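PDB 4FZY: exodeoxyribonuclease 10 from Escherichia coli, which degrades single-stranded and double-stranded DNA in the 3' to 5' direction as a magnesium-dependent exonuclease, with higher affinity for single-stranded ends. Local coordinates for residues Arg105-Ile110 with Met151-Trp156. Numbering follows the deposited sequence.
Sequences RLWPGI and MNTSGW
Leu-106 points its forked end at the C-terminal end of helix 137-154, with Ser-154 and Thr-153 facing its methyls and the indole of Trp-156 alongside. Leu-106 CG stands anti to the backbone N (chi1 -170°), which carries both methyls to that helix end. Leu-106 CD1 lies 3.9 Å from Ser-154 CB. Leu-106 CD2 reaches Thr-153 CB at 4.2 Å. Leu-106 and Trp-156 run past each other in opposite senses, and Leu-106 CD1 meets Trp-156 CH2 obliquely at 4.2 Å. Trp-156 CH2 also touches Arg-105 CG at 3.8 Å. The arginine chain bends at chi2 and chi3, on either side of CG, and its guanidinium plane is turned 76° from the ring. On the other flank Leu-106 CG sits over one face of the Trp-107 indole, whose CZ2 edge abuts Thr-153 OG1 near the ring plane.

The contact joins the C-terminal ends of helices 99-106 and 137-154 at the surface of this DEDDh-family exonuclease, with Met-161 and Ile-164 of helix 158-165 also packing on Trp-156. It is wholly a matter of van der Waals packing, without a hydrogen bond between the segments. An ST turn, Ser-154 OG accepting from Trp-156 N at 3.2 Å and nearly straight at 165°, ties the start of Trp-156 to the helix end and probably helps place its indole. Ser-154 CB rests 3.4 Å above the Trp-156 ring, toward its rim. Both hydroxyls are tied back into their own helix, Thr-153 OG1 to Asp-149 O and Ser-154 OG to Ile-150 O. An alanine in place of Leu-106 would remove CG and both methyls and would probably open a gap between Ser-154, Thr-153 and the two indoles.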
loop_
_atom_site.group_PDB
_atom_site.type_symbol
_atom_site.label_atom_id
_atom_site.label_comp_id
_atom_site.label_asym_id
_atom_site.label_seq_id
_atom_site.Cartn_x
_atom_site.Cartn_y
_atom_site.Cartn_z
ATOM N N ARG B 105 13.028 4.375 6.317
ATOM C CA ARG B 105 13.451 3.224 7.091
ATOM C C ARG B 105 14.034 3.634 8.437
ATOM O O ARG B 105 13.857 2.944 9.437
ATOM C CB ARG B 105 14.470 2.394 6.320
ATOM C CG ARG B 105 15.181 1.359 7.183
ATOM C CD ARG B 105 14.413 0.062 7.224
ATOM N NE ARG B 105 14.501 -0.617 5.944
ATOM C CZ ARG B 105 15.364 -1.588 5.671
ATOM N NH1 ARG B 105 16.132 -2.074 6.637
ATOM N NH2 ARG B 105 15.415 -2.108 4.448
ATOM N N LEU B 106 14.759 4.741 8.452
ATOM C CA LEU B 106 15.428 5.183 9.670
ATOM C C LEU B 106 14.418 5.802 10.655
ATOM O O LEU B 106 14.505 5.592 11.859
ATOM C CB LEU B 106 16.541 6.177 9.319
ATOM C CG LEU B 106 17.534 6.606 10.390
ATOM C CD1 LEU B 106 18.152 5.382 11.042
ATOM C CD2 LEU B 106 18.603 7.481 9.770
ATOM N N TRP B 107 13.454 6.551 10.121
ATOM C CA TRP B 107 12.475 7.256 10.937
ATOM C C TRP B 107 11.070 7.045 10.386
ATOM O O TRP B 107 10.552 7.898 9.664
ATOM C CB TRP B 107 12.790 8.746 10.965
ATOM C CG TRP B 107 14.188 9.069 11.398
ATOM C CD1 TRP B 107 14.744 8.814 12.617
ATOM C CD2 TRP B 107 15.192 9.785 10.639
ATOM N NE1 TRP B 107 16.028 9.311 12.664
ATOM C CE2 TRP B 107 16.335 9.890 11.457
ATOM C CE3 TRP B 107 15.229 10.339 9.356
ATOM C CZ2 TRP B 107 17.513 10.520 11.030
ATOM C CZ3 TRP B 107 16.414 10.960 8.924
ATOM C CH2 TRP B 107 17.535 11.040 9.759
ATOM N N PRO B 108 10.443 5.904 10.725
ATOM C CA PRO B 108 9.068 5.664 10.308
ATOM C C PRO B 108 8.126 6.623 10.991
ATOM O O PRO B 108 8.473 7.197 12.033
ATOM C CB PRO B 108 8.796 4.238 10.780
ATOM C CG PRO B 108 9.678 4.046 11.948
ATOM C CD PRO B 108 10.891 4.935 11.744
ATOM N N GLY B 109 6.989 6.871 10.343
ATOM C CA GLY B 109 5.909 7.659 10.919
ATOM C C GLY B 109 6.081 9.167 10.855
ATOM O O GLY B 109 5.524 9.878 11.669
ATOM N N ILE B 110 6.806 9.667 9.866
ATOM C CA ILE B 110 6.861 11.109 9.640
ATOM C C ILE B 110 6.690 11.456 8.154
ATOM O O ILE B 110 6.373 10.593 7.363
ATOM C CB ILE B 110 8.159 11.718 10.209
ATOM C CG1 ILE B 110 9.384 11.202 9.463
ATOM C CG2 ILE B 110 8.315 11.381 11.676
ATOM C CD1 ILE B 110 10.652 11.843 9.933
ATOM N N MET B 151 23.634 9.368 7.662
ATOM C CA MET B 151 24.807 8.517 7.781
ATOM C C MET B 151 25.359 8.554 9.198
ATOM O O MET B 151 25.725 7.524 9.767
ATOM C CB MET B 151 25.876 8.957 6.786
ATOM C CG MET B 151 25.822 8.213 5.474
ATOM S SD MET B 151 26.621 9.106 4.132
ATOM C CE MET B 151 28.293 8.452 4.240
ATOM N N ASN B 152 25.431 9.750 9.760
ATOM C CA ASN B 152 25.844 9.895 11.143
ATOM C C ASN B 152 24.912 9.142 12.094
ATOM O O ASN B 152 25.363 8.479 13.030
ATOM C CB ASN B 152 25.919 11.368 11.516
ATOM C CG ASN B 152 27.053 12.078 10.816
ATOM O OD1 ASN B 152 27.985 11.434 10.316
ATOM N ND2 ASN B 152 26.979 13.416 10.758
ATOM N N THR B 153 23.616 9.203 11.807
ATOM C CA THR B 153 22.630 8.617 12.677
ATOM C C THR B 153 22.560 7.094 12.556
ATOM O O THR B 153 22.372 6.397 13.550
ATOM C CB THR B 153 21.257 9.222 12.450
ATOM O OG1 THR B 153 21.344 10.648 12.542
ATOM C CG2 THR B 153 20.284 8.714 13.498
ATOM N N SER B 154 22.708 6.578 11.340
ATOM C CA SER B 154 22.576 5.139 11.123
ATOM C C SER B 154 23.932 4.425 11.084
ATOM O O SER B 154 24.007 3.214 11.282
ATOM C CB SER B 154 21.804 4.860 9.829
ATOM O OG SER B 154 22.528 5.338 8.708
ATOM N N GLY B 155 24.977 5.171 10.740
ATOM C CA GLY B 155 26.265 4.592 10.418
ATOM C C GLY B 155 26.278 3.677 9.209
ATOM O O GLY B 155 27.259 2.977 8.986
ATOM N N TRP B 156 25.204 3.689 8.415
ATOM C CA TRP B 156 25.138 2.878 7.191
ATOM C C TRP B 156 26.265 3.208 6.221
ATOM O O TRP B 156 26.567 4.374 5.990
ATOM C CB TRP B 156 23.796 3.069 6.491
ATOM C CG TRP B 156 22.679 2.332 7.137
ATOM C CD1 TRP B 156 22.759 1.137 7.780
ATOM C CD2 TRP B 156 21.304 2.736 7.209
ATOM N NE1 TRP B 156 21.526 0.775 8.268
ATOM C CE2 TRP B 156 20.615 1.739 7.928
ATOM C CE3 TRP B 156 20.590 3.844 6.738
ATOM C CZ2 TRP B 156 19.245 1.802 8.171
ATOM C CZ3 TRP B 156 19.227 3.915 6.998
ATOM C CH2 TRP B 156 18.574 2.905 7.727
#